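PDB 5TPV: WlaRA, TDP-fucose-3,4-ketoisomerase from Campylobacter jejuni subsp. jejuni 81116, which belongs to the cupin clan as a WxcM-like, mostly beta-strand protein, and holds thymidine-5'-diphosphate in pockets formed with a second subunit. Local coordinates for residues Y3-F8 with K85-D90; D43-D48 with W94-N99; N53-F58 with L109-Y114; A60-C65 with S101-L106. All coordinates share one frame; numbering follows the deposited sequence.

Contact 1 of 4, residues Y3-F8 with K85-D90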
# COMPACT_ATOMS: atom_id res chain seq x y z
N TYR B 3 15.14 10.75 9.56
CA TYR B 3 14.26 10.53 8.45
C TYR B 3 15.08 10.47 7.17
O TYR B 3 16.24 10.92 7.15
CB TYR B 3 13.30 11.71 8.40
CG TYR B 3 13.89 13.03 8.01
CD1 TYR B 3 14.18 13.32 6.68
CD2 TYR B 3 14.14 14.02 8.96
CE1 TYR B 3 14.72 14.54 6.31
CE2 TYR B 3 14.67 15.25 8.62
CZ TYR B 3 14.98 15.52 7.28
OH TYR B 3 15.53 16.74 6.86
N THR B 4 14.46 9.98 6.10
CA THR B 4 15.13 9.91 4.79
C THR B 4 14.13 10.04 3.66
O THR B 4 13.10 9.36 3.62
CB THR B 4 15.88 8.57 4.54
OG1 THR B 4 16.82 8.29 5.57
CG2 THR B 4 16.65 8.63 3.22
N ILE B 5 14.44 10.93 2.73
CA ILE B 5 13.72 11.00 1.48
C ILE B 5 14.28 9.90 0.58
O ILE B 5 15.40 10.03 0.06
CB ILE B 5 13.77 12.40 0.86
CG1 ILE B 5 13.10 13.38 1.83
CG2 ILE B 5 13.04 12.46 -0.50
CD1 ILE B 5 12.93 14.78 1.28
N LEU B 6 13.51 8.82 0.43
CA LEU B 6 13.85 7.74 -0.49
C LEU B 6 13.52 8.06 -1.92
O LEU B 6 12.60 8.81 -2.23
CB LEU B 6 13.18 6.45 -0.07
CG LEU B 6 13.57 6.09 1.36
CD1 LEU B 6 12.71 4.93 1.78
CD2 LEU B 6 15.04 5.74 1.56
N LYS B 7 14.39 7.59 -2.80
CA LYS B 7 14.13 7.53 -4.24
C LYS B 7 13.88 6.05 -4.54
O LYS B 7 14.76 5.22 -4.32
CB LYS B 7 15.34 8.04 -5.02
CG LYS B 7 15.17 7.88 -6.54
CD LYS B 7 14.25 8.95 -7.11
CE LYS B 7 13.86 8.63 -8.55
NZ LYS B 7 13.43 9.87 -9.27
N PHE B 8 12.68 5.71 -5.01
CA PHE B 8 12.33 4.31 -5.24
C PHE B 8 12.94 3.73 -6.51
O PHE B 8 13.12 4.42 -7.51
CB PHE B 8 10.81 4.16 -5.24
CG PHE B 8 10.15 4.52 -3.92
CD1 PHE B 8 10.74 4.20 -2.70
CD2 PHE B 8 8.92 5.17 -3.91
CE1 PHE B 8 10.13 4.53 -1.49
CE2 PHE B 8 8.31 5.51 -2.71
CZ PHE B 8 8.89 5.18 -1.52
N LYS B 85 9.18 8.74 -4.90
CA LYS B 85 9.81 9.24 -3.69
C LYS B 85 8.83 9.05 -2.51
O LYS B 85 7.58 9.09 -2.64
CB LYS B 85 10.23 10.68 -3.94
CG LYS B 85 9.49 11.77 -3.19
CD LYS B 85 9.92 13.15 -3.72
CE LYS B 85 9.18 14.30 -3.07
NZ LYS B 85 9.98 14.79 -1.92
N GLY B 86 9.41 8.75 -1.37
CA GLY B 86 8.68 8.77 -0.13
C GLY B 86 9.56 9.24 1.00
O GLY B 86 10.80 9.28 0.92
N LEU B 87 8.88 9.57 2.08
CA LEU B 87 9.51 9.99 3.32
C LEU B 87 9.44 8.88 4.31
O LEU B 87 8.33 8.51 4.74
CB LEU B 87 8.78 11.20 3.88
CG LEU B 87 9.22 11.63 5.29
CD1 LEU B 87 10.68 12.06 5.27
CD2 LEU B 87 8.34 12.80 5.72
N TYR B 88 10.60 8.30 4.60
CA TYR B 88 10.81 7.43 5.76
C TYR B 88 11.02 8.26 7.05
O TYR B 88 11.84 9.19 7.08
CB TYR B 88 12.04 6.58 5.55
CG TYR B 88 12.45 5.86 6.81
CD1 TYR B 88 11.83 4.69 7.18
CD2 TYR B 88 13.40 6.40 7.67
CE1 TYR B 88 12.12 4.06 8.38
CE2 TYR B 88 13.72 5.78 8.88
CZ TYR B 88 13.10 4.61 9.21
OH TYR B 88 13.41 4.00 10.41
N ILE B 89 10.30 7.93 8.11
CA ILE B 89 10.61 8.48 9.41
C ILE B 89 10.71 7.37 10.40
O ILE B 89 9.97 6.40 10.34
CB ILE B 89 9.61 9.50 9.96
CG1 ILE B 89 8.27 8.85 10.40
CG2 ILE B 89 9.42 10.61 8.97
CD1 ILE B 89 7.29 9.82 11.06
N ASP B 90 11.59 7.55 11.37
CA ASP B 90 11.76 6.54 12.44
C ASP B 90 10.67 6.74 13.49
O ASP B 90 9.91 7.71 13.44
CB ASP B 90 13.13 6.78 13.08
CG ASP B 90 13.77 5.51 13.65
OD1 ASP B 90 15.04 5.52 13.62
OD2 ASP B 90 13.05 4.58 14.11
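The ring of Tyr88 has the backbone N of Thr4 at its edge, near the ring plane, with CD2 as its nearest atom. Its CG stands anti to the backbone N (chi1 169°), and its OH is hydrogen-bonded to Glu55. The Phe8 ring rests its outer atoms on the start of strand 85-89. Phe8 CZ lies 3.6 Å from Gly86 N, and a CB on Gly86 would clash with that ring atom. The ring of Tyr3 leads away from the partner strand. Its CG sits in the crowded position between backbone N and carbonyl carbon (chi1 69°), and Tyr3 CD1 touches Leu87 CD1 at 4.0 Å.

The two strands are antiparallel neighbours in the larger sheet of this cupin fold. Thr4 N donates to a lone pair of Tyr88 O at 2.9 Å, and Tyr88 N returns a bond to Thr4 O. Leu6 N reaches Gly86 O at 2.8 Å, nearly along the C=O axis. The bond back from Gly86 N to Leu6 O is weak, at 3.3 Å. Leu6 and Tyr88 lie side by side on one face, with Leu6 CD1 4.2 Å from Tyr88 CB. The other face carries Tyr3, Ile5, Leu87 and Ile89. There Leu87 also packs on Ile67 and Ile78 of the second sheet. The Lys85 chain bends at chi4 beside Ile5 CG2, and its NZ is hydrogen-bonded to Ile79 O.

Contact 2 of 4, residues D43-D48 with W94-N99. With TYD (thymidine-5'-diphosphate), chain E.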
# COMPACT_ATOMS: atom_id res chain seq x y z
N ASP B 43 -8.94 22.44 3.89
CA ASP B 43 -8.29 22.86 5.12
C ASP B 43 -7.88 21.63 5.93
O ASP B 43 -7.54 21.74 7.09
CB ASP B 43 -9.41 23.52 5.91
CG ASP B 43 -10.72 22.73 5.77
OD1 ASP B 43 -10.94 22.12 4.68
OD2 ASP B 43 -11.52 22.70 6.73
N SER B 44 -7.97 20.45 5.32
CA SER B 44 -7.85 19.18 6.03
C SER B 44 -6.44 19.08 6.60
O SER B 44 -5.47 19.47 5.93
CB SER B 44 -8.12 18.01 5.07
OG SER B 44 -7.76 16.77 5.70
N ILE B 45 -6.34 18.54 7.80
CA ILE B 45 -5.08 18.30 8.48
C ILE B 45 -5.04 16.89 9.08
O ILE B 45 -6.00 16.47 9.71
CB ILE B 45 -4.94 19.29 9.64
CG1 ILE B 45 -4.73 20.70 9.09
CG2 ILE B 45 -3.75 18.97 10.54
CD1 ILE B 45 -4.93 21.76 10.14
N ARG B 46 -3.94 16.15 8.88
CA ARG B 46 -3.85 14.83 9.51
C ARG B 46 -2.63 14.81 10.39
O ARG B 46 -1.78 15.71 10.37
CB ARG B 46 -3.74 13.68 8.51
CG ARG B 46 -4.70 13.65 7.31
CD ARG B 46 -6.09 13.18 7.63
NE ARG B 46 -6.15 11.93 8.40
CZ ARG B 46 -7.21 11.12 8.43
NH1 ARG B 46 -7.15 10.04 9.20
NH2 ARG B 46 -8.33 11.37 7.77
N GLY B 47 -2.55 13.75 11.15
CA GLY B 47 -1.49 13.54 12.11
C GLY B 47 -1.81 14.22 13.43
O GLY B 47 -2.82 13.93 14.06
N ASP B 48 -0.88 15.07 13.89
CA ASP B 48 -0.90 15.58 15.26
C ASP B 48 -0.70 14.49 16.32
O ASP B 48 -1.38 14.41 17.36
CB ASP B 48 -2.17 16.43 15.49
CG ASP B 48 -2.18 17.71 14.68
OD1 ASP B 48 -1.17 18.44 14.72
OD2 ASP B 48 -3.22 18.00 14.03
N TRP B 94 7.06 13.20 15.85
CA TRP B 94 5.74 13.83 15.76
C TRP B 94 5.58 14.34 14.33
O TRP B 94 6.54 14.82 13.69
CB TRP B 94 5.68 15.02 16.69
CG TRP B 94 4.41 15.78 16.73
CD1 TRP B 94 4.00 16.77 15.89
CD2 TRP B 94 3.39 15.67 17.72
NE1 TRP B 94 2.79 17.30 16.30
CE2 TRP B 94 2.39 16.61 17.41
CE3 TRP B 94 3.23 14.86 18.84
CZ2 TRP B 94 1.24 16.76 18.17
CZ3 TRP B 94 2.08 15.03 19.62
CH2 TRP B 94 1.11 15.96 19.27
N LYS B 95 4.35 14.26 13.85
CA LYS B 95 4.07 14.69 12.49
C LYS B 95 2.69 15.30 12.35
O LYS B 95 1.77 14.94 13.08
CB LYS B 95 4.27 13.52 11.51
CG LYS B 95 3.07 12.66 11.18
CD LYS B 95 2.64 11.74 12.27
CE LYS B 95 3.72 10.77 12.70
NZ LYS B 95 3.13 9.93 13.75
N GLN B 96 2.60 16.22 11.43
CA GLN B 96 1.37 16.80 10.96
C GLN B 96 1.38 16.99 9.43
O GLN B 96 2.38 17.39 8.84
CB GLN B 96 1.18 18.12 11.73
CG GLN B 96 -0.09 18.85 11.38
CD GLN B 96 -0.11 20.26 11.98
OE1 GLN B 96 0.76 21.08 11.68
NE2 GLN B 96 -1.11 20.55 12.81
N MET B 97 0.27 16.69 8.76
CA MET B 97 0.15 16.84 7.32
C MET B 97 -0.98 17.72 6.91
O MET B 97 -2.03 17.67 7.51
CB MET B 97 -0.09 15.51 6.70
CG MET B 97 1.04 14.64 7.18
SD MET B 97 0.78 12.94 6.80
CE MET B 97 0.11 12.59 8.45
N TYR B 98 -0.72 18.52 5.88
CA TYR B 98 -1.60 19.60 5.54
C TYR B 98 -1.28 20.00 4.10
O TYR B 98 -0.42 19.39 3.43
CB TYR B 98 -1.38 20.74 6.53
CG TYR B 98 0.04 21.15 6.62
CD1 TYR B 98 0.54 22.18 5.85
CD2 TYR B 98 0.91 20.49 7.46
CE1 TYR B 98 1.88 22.55 5.90
CE2 TYR B 98 2.25 20.86 7.54
CZ TYR B 98 2.73 21.89 6.77
OH TYR B 98 4.08 22.20 6.85
N ASN B 99 -2.04 20.97 3.61
CA ASN B 99 -1.90 21.51 2.28
C ASN B 99 -2.12 20.44 1.24
O ASN B 99 -1.35 20.34 0.26
CB ASN B 99 -0.50 22.13 2.11
CG ASN B 99 -0.36 23.49 2.77
OD1 ASN B 99 -1.33 24.05 3.26
ND2 ASN B 99 0.86 24.02 2.79
PA TYD E . -5.00 8.76 13.45
O1A TYD E . -5.36 9.06 14.89
O2A TYD E . -3.64 8.17 13.13
O3A TYD E . -5.18 10.11 12.59
PB TYD E . -4.23 10.41 11.33
O1B TYD E . -4.59 11.82 10.93
O2B TYD E . -2.84 10.25 11.88
O3B TYD E . -4.63 9.36 10.32
O5' TYD E . -6.13 7.79 12.84
C5' TYD E . -7.43 8.29 12.54
C4' TYD E . -8.47 7.47 13.27
O4' TYD E . -8.70 6.24 12.58
C3' TYD E . -8.02 7.13 14.68
O3' TYD E . -8.93 7.66 15.64
C2' TYD E . -8.00 5.61 14.77
C1' TYD E . -8.45 5.11 13.41
N1 TYD E . -7.39 4.29 12.81
C2 TYD E . -7.51 2.88 12.80
O2 TYD E . -8.53 2.36 13.30
N3 TYD E . -6.57 2.10 12.26
C4 TYD E . -5.47 2.63 11.72
O4 TYD E . -4.59 1.90 11.23
C5 TYD E . -5.31 4.11 11.72
C5M TYD E . -4.08 4.75 11.13
C6 TYD E . -6.31 4.89 12.29
O HOH W 1 -4.26 21.97 5.27
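Contact between 43-48 and 94-99 is tightest around Arg46, Gly47 and Met97. Arg46 N donates to Met97 O, and Met97 N returns a nearly straight bond (173°) to Arg46 O, at 2.8 Å, from above that carbonyl's plane. Gly47 sits so close to the partner strand that a CB would clash with Lys95 O, and its backbone angles would push one against the preceding carbonyl O. Met97, bent at chi3, brings CE to 4.0 Å from Arg46 CB. Asp48 N donates to Lys95 O, and the Asp48 carbonyl carbon lies 3.5 Å above one face of the Trp94 ring, toward its rim.

The other end is looser. Ile45 is exposed and crosses Gln96 obliquely, with Ile45 CG2 3.8 Å from Gln96 CG. A water bridges the two segments beyond the strand ends, donating to Ser44 O and accepting from Asn99 N.

The Arg46 chain, bent at chi2 and chi3, brings its guanidinium edge to thymidine-5'-diphosphate. Arg46 NH1 donates to O3B of the ligand at 2.8 Å, while Arg46 NE and Gly47 N both donate to its O1B. Lys14 of the second subunit also binds it. This is the diphosphate end of the ligand pocket, on the smaller cupin sheet.

Contact 3 of 4, residues N53-F58 with L109-Y114. With TYD (thymidine-5'-diphosphate), chain E.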
# COMPACT_ATOMS: atom_id res chain seq x y z
N ASN B 53 6.18 2.95 18.81
CA ASN B 53 6.82 1.84 18.10
C ASN B 53 6.96 1.91 16.58
O ASN B 53 7.89 1.33 16.03
CB ASN B 53 6.06 0.57 18.48
CG ASN B 53 5.87 0.47 19.98
OD1 ASN B 53 6.82 0.72 20.72
ND2 ASN B 53 4.67 0.10 20.43
N SER B 54 6.00 2.51 15.89
CA SER B 54 5.88 2.34 14.45
C SER B 54 6.86 3.27 13.77
O SER B 54 7.04 4.44 14.14
CB SER B 54 4.47 2.70 13.97
OG SER B 54 3.45 1.91 14.57
N GLU B 55 7.43 2.72 12.71
CA GLU B 55 8.04 3.48 11.65
C GLU B 55 7.08 3.56 10.44
O GLU B 55 6.13 2.78 10.30
CB GLU B 55 9.34 2.76 11.28
CG GLU B 55 10.41 2.77 12.34
CD GLU B 55 11.52 1.77 12.03
OE1 GLU B 55 12.31 1.99 11.06
OE2 GLU B 55 11.57 0.77 12.77
N PHE B 56 7.35 4.51 9.56
CA PHE B 56 6.44 4.91 8.49
C PHE B 56 7.23 5.21 7.24
O PHE B 56 8.34 5.71 7.34
CB PHE B 56 5.62 6.14 8.83
CG PHE B 56 4.69 5.91 9.96
CD1 PHE B 56 3.53 5.19 9.76
CD2 PHE B 56 4.99 6.38 11.23
CE1 PHE B 56 2.68 4.88 10.81
CE2 PHE B 56 4.13 6.10 12.30
CZ PHE B 56 3.00 5.33 12.09
N ILE B 57 6.67 4.85 6.08
CA ILE B 57 6.94 5.59 4.83
C ILE B 57 5.67 6.22 4.23
O ILE B 57 4.66 5.58 4.08
CB ILE B 57 7.54 4.62 3.80
CG1 ILE B 57 8.90 4.16 4.26
CG2 ILE B 57 7.80 5.28 2.45
CD1 ILE B 57 9.42 3.00 3.46
N PHE B 58 5.76 7.49 3.89
CA PHE B 58 4.66 8.30 3.39
C PHE B 58 4.95 8.54 1.89
O PHE B 58 6.05 8.95 1.52
CB PHE B 58 4.61 9.69 4.08
CG PHE B 58 4.40 9.64 5.56
CD1 PHE B 58 3.13 9.51 6.08
CD2 PHE B 58 5.47 9.68 6.45
CE1 PHE B 58 2.93 9.40 7.45
CE2 PHE B 58 5.28 9.58 7.81
CZ PHE B 58 4.00 9.45 8.32
N LEU B 109 3.03 3.16 4.62
CA LEU B 109 3.46 1.83 5.01
C LEU B 109 4.00 1.89 6.44
O LEU B 109 4.69 2.87 6.82
CB LEU B 109 4.60 1.39 4.10
CG LEU B 109 4.53 1.85 2.62
CD1 LEU B 109 5.76 1.48 1.85
CD2 LEU B 109 3.33 1.28 1.89
N THR B 110 3.71 0.85 7.21
CA THR B 110 4.20 0.73 8.56
C THR B 110 4.44 -0.74 8.96
O THR B 110 4.01 -1.71 8.32
CB THR B 110 3.29 1.45 9.56
OG1 THR B 110 3.88 1.49 10.88
CG2 THR B 110 2.01 0.73 9.66
N ASN B 111 5.24 -0.87 10.01
CA ASN B 111 5.73 -2.16 10.50
C ASN B 111 4.94 -2.68 11.68
O ASN B 111 5.37 -3.63 12.29
CB ASN B 111 7.20 -2.06 10.85
CG ASN B 111 7.48 -1.03 11.97
OD1 ASN B 111 6.81 -0.03 12.12
ND2 ASN B 111 8.53 -1.27 12.72
N THR B 112 3.77 -2.12 12.00
CA THR B 112 2.99 -2.67 13.12
C THR B 112 1.55 -2.83 12.82
O THR B 112 1.04 -2.11 11.97
CB THR B 112 3.03 -1.69 14.34
OG1 THR B 112 2.50 -0.43 13.95
CG2 THR B 112 4.45 -1.40 14.80
N TYR B 113 0.86 -3.65 13.61
CA TYR B 113 -0.57 -3.60 13.66
C TYR B 113 -1.07 -2.30 14.32
O TYR B 113 -0.37 -1.75 15.14
CB TYR B 113 -1.13 -4.80 14.42
CG TYR B 113 -0.80 -6.16 13.79
CD1 TYR B 113 -1.08 -6.44 12.45
CD2 TYR B 113 -0.28 -7.19 14.57
CE1 TYR B 113 -0.81 -7.66 11.89
CE2 TYR B 113 -0.03 -8.42 14.04
CZ TYR B 113 -0.27 -8.63 12.70
OH TYR B 113 0.00 -9.86 12.18
N TYR B 114 -2.29 -1.87 14.02
CA TYR B 114 -2.81 -0.66 14.62
C TYR B 114 -2.88 -0.83 16.14
O TYR B 114 -3.30 -1.86 16.61
CB TYR B 114 -4.21 -0.41 14.11
CG TYR B 114 -4.89 0.67 14.87
CD1 TYR B 114 -5.96 0.37 15.74
CD2 TYR B 114 -4.46 1.98 14.76
CE1 TYR B 114 -6.54 1.35 16.51
CE2 TYR B 114 -5.05 2.98 15.51
CZ TYR B 114 -6.09 2.65 16.38
OH TYR B 114 -6.69 3.65 17.08
PA TYD E . -5.00 8.76 13.45
O1A TYD E . -5.36 9.06 14.89
O2A TYD E . -3.64 8.17 13.13
O3A TYD E . -5.18 10.11 12.59
PB TYD E . -4.23 10.41 11.33
O1B TYD E . -4.59 11.82 10.93
O2B TYD E . -2.84 10.25 11.88
O3B TYD E . -4.63 9.36 10.32
O5' TYD E . -6.13 7.79 12.84
C5' TYD E . -7.43 8.29 12.54
C4' TYD E . -8.47 7.47 13.27
O4' TYD E . -8.70 6.24 12.58
C3' TYD E . -8.02 7.13 14.68
O3' TYD E . -8.93 7.66 15.64
C2' TYD E . -8.00 5.61 14.77
C1' TYD E . -8.45 5.11 13.41
N1 TYD E . -7.39 4.29 12.81
C2 TYD E . -7.51 2.88 12.80
O2 TYD E . -8.53 2.36 13.30
N3 TYD E . -6.57 2.10 12.26
C4 TYD E . -5.47 2.63 11.72
O4 TYD E . -4.59 1.90 11.23
C5 TYD E . -5.31 4.11 11.72
C5M TYD E . -4.08 4.75 11.13
C6 TYD E . -6.31 4.89 12.29
O HOH W 2 10.04 -0.12 14.69
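Phe56 and Thr110 lie side by side and point the same way. The Phe56 ring brings CE1 to 3.6 Å from Thr110 OG1. That hydroxyl stands anti to its own backbone N (chi1 -172°) and so donates to Glu55 O, at 2.7 Å and in the carbonyl plane. On the opposite face, Ile57 and Leu109 pack through Ile57 CB and Leu109 CD1. Their backbones form an antiparallel hydrogen-bonded pair, with Ile57 N to Leu109 O at 2.9 Å and a bond returned by Leu109 N.

The ladder then gives way to side chains. Glu55 and Asn111 cross obliquely, carboxylate and amide planes 77° apart. Asn111 CG takes the crowded position (chi1 61°), which brings OD1 to 2.9 Å from Glu55 N. The donor lies above the amide carbonyl plane. A water accepts from Asn111 ND2 and donates to Glu55 OE2 and Asn53 O. Glu55 OE1 turns to Tyr88 instead. Ser54 OG and Thr112 OG1 meet tip to tip at 2.6 Å, and Glu118 is also bonded to Ser54 OG.

Past the contact, Tyr114 offers one ring face to thymidine-5'-diphosphate, whose N3 lies 3.2 Å above it, offset toward the rim. Where cupin strand 56-62 begins and strand 105-110 ends, hydroxyls and an amide thus replace backbone partners. They probably help to hold the chain that leads, two residues after Thr112, to Tyr114.

Contact 4 of 4, residues A60-C65 with S101-L106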
# COMPACT_ATOMS: atom_id res chain seq x y z
N ALA B 60 3.00 10.26 -1.65
CA ALA B 60 1.93 10.85 -2.40
C ALA B 60 1.78 10.11 -3.72
O ALA B 60 2.51 10.40 -4.66
CB ALA B 60 2.21 12.33 -2.63
N LEU B 61 0.89 9.13 -3.77
CA LEU B 61 0.62 8.40 -4.99
C LEU B 61 -0.05 9.23 -6.02
O LEU B 61 0.10 9.00 -7.18
CB LEU B 61 -0.38 7.29 -4.77
CG LEU B 61 0.05 6.11 -3.95
CD1 LEU B 61 -0.95 4.99 -4.09
CD2 LEU B 61 1.42 5.63 -4.38
N ASN B 62 -0.86 10.18 -5.58
CA ASN B 62 -1.33 11.16 -6.51
C ASN B 62 -1.38 12.53 -5.85
O ASN B 62 -1.45 12.64 -4.64
CB ASN B 62 -2.68 10.69 -7.07
CG ASN B 62 -2.97 11.29 -8.45
OD1 ASN B 62 -2.11 11.34 -9.34
ND2 ASN B 62 -4.16 11.83 -8.59
N GLY B 63 -1.28 13.58 -6.64
CA GLY B 63 -1.22 14.93 -6.10
C GLY B 63 -0.02 15.20 -5.20
O GLY B 63 1.07 14.66 -5.34
N SER B 64 -0.26 16.05 -4.22
CA SER B 64 0.82 16.52 -3.37
C SER B 64 0.27 16.92 -2.02
O SER B 64 -0.90 17.26 -1.86
CB SER B 64 1.54 17.73 -3.99
OG SER B 64 0.60 18.77 -4.22
N CYS B 65 1.14 16.87 -1.04
CA CYS B 65 0.81 17.42 0.26
C CYS B 65 2.15 17.80 0.92
O CYS B 65 3.22 17.57 0.32
CB CYS B 65 0.05 16.37 1.07
SG CYS B 65 1.04 14.89 1.45
N SER B 101 -3.54 18.65 -1.94
CA SER B 101 -4.36 18.86 -3.13
C SER B 101 -5.66 18.03 -3.09
O SER B 101 -5.79 17.05 -2.34
CB SER B 101 -3.54 18.62 -4.40
OG SER B 101 -3.11 17.27 -4.52
N LYS B 102 -6.65 18.45 -3.88
CA LYS B 102 -7.98 17.82 -3.87
C LYS B 102 -7.87 16.39 -4.37
O LYS B 102 -8.56 15.53 -3.89
CB LYS B 102 -9.02 18.57 -4.73
CG LYS B 102 -8.59 18.87 -6.18
CD LYS B 102 -9.62 18.60 -7.29
CE LYS B 102 -9.30 17.39 -8.18
NZ LYS B 102 -9.81 16.08 -7.67
N ASP B 103 -6.98 16.17 -5.32
CA ASP B 103 -6.70 14.86 -5.88
C ASP B 103 -5.61 14.07 -5.13
O ASP B 103 -5.23 13.00 -5.59
CB ASP B 103 -6.24 15.02 -7.35
CG ASP B 103 -5.06 15.96 -7.54
OD1 ASP B 103 -4.50 16.03 -8.67
OD2 ASP B 103 -4.66 16.64 -6.59
N CYS B 104 -5.10 14.57 -4.01
CA CYS B 104 -4.06 13.88 -3.27
C CYS B 104 -4.55 12.50 -2.83
O CYS B 104 -5.64 12.33 -2.35
CB CYS B 104 -3.59 14.63 -2.03
SG CYS B 104 -2.13 13.80 -1.31
N ILE B 105 -3.73 11.49 -3.06
CA ILE B 105 -3.88 10.20 -2.39
C ILE B 105 -2.60 9.91 -1.65
O ILE B 105 -1.52 9.84 -2.24
CB ILE B 105 -4.11 9.03 -3.38
CG1 ILE B 105 -5.40 9.30 -4.17
CG2 ILE B 105 -4.17 7.67 -2.67
CD1 ILE B 105 -5.44 8.48 -5.47
N LEU B 106 -2.73 9.73 -0.34
CA LEU B 106 -1.56 9.54 0.51
C LEU B 106 -1.53 8.10 0.91
O LEU B 106 -2.49 7.64 1.50
CB LEU B 106 -1.65 10.38 1.79
CG LEU B 106 -0.47 10.19 2.75
CD1 LEU B 106 0.79 10.77 2.20
CD2 LEU B 106 -0.81 10.85 4.08
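Leu61 and Asn62 both face Ile105, so strand 56-62 carries a classic beta bulge where it pairs with strand 105-110 of the larger cupin sheet. Ile105 O receives two N-H groups, both weakly: Leu61 N at 2.9 Å but bent (126°), and Asn62 N at 3.4 Å. The firmer bond runs back from Ile105 N to Asn62 O, 3.0 Å, with the donor above the carbonyl plane. The chain turns a corner at Leu61, whose side chain packs on Leu61 of the second subunit.

Asn62 crosses Asp103 at about a right angle. Its CB rests on Ile105 CD1 (3.9 Å), while ND2 makes a weak bond to Asp103 O. Gly63 has positive phi and lies against a type I turn from Ser101 to Cys104; a CB there would clash with Ser101 OG. Ser64 O accepts from Ser101 N nearly along its C=O axis. Deeper in, Cys65 CB touches Cys104 SG, and Cys65 SG meets Leu106 CD1 at 4.2 Å.

The Ser101 hydroxyl joins the turn to segment 60-65 across from it. Its OG sits in the crowded position (chi1 65°), accepts from Ser64 N at 3.1 Å, and donates to Asp103 OD2 at 2.7 Å, nearly along the C-O axis.

Overall arrangement
Contacts 1, 3 and 4 belong to the larger sheet, contact 2 to the smaller one. Contacts 3 and 4 join the same two strands near opposite ends, their centres about 20 Å apart. Contact 1 pairs 85-89, the neighbour of 56-62, with 3-13. All are partly buried; contacts 1 and 3 lie nearer the chain centre than contact 4. Between the sheets the contacts are largely apolar: Met97 of contact 2 packs on Phe58 and Leu106. Contact 1 is mainly a regular ladder; contacts 3 and 4 rely more on side-chain bonds where pairing ends. Contacts 2 and 3 reach thymidine-5'-diphosphate, one by hydrogen bonds from Arg46 and a backbone N-H, the other by a ring face against the base.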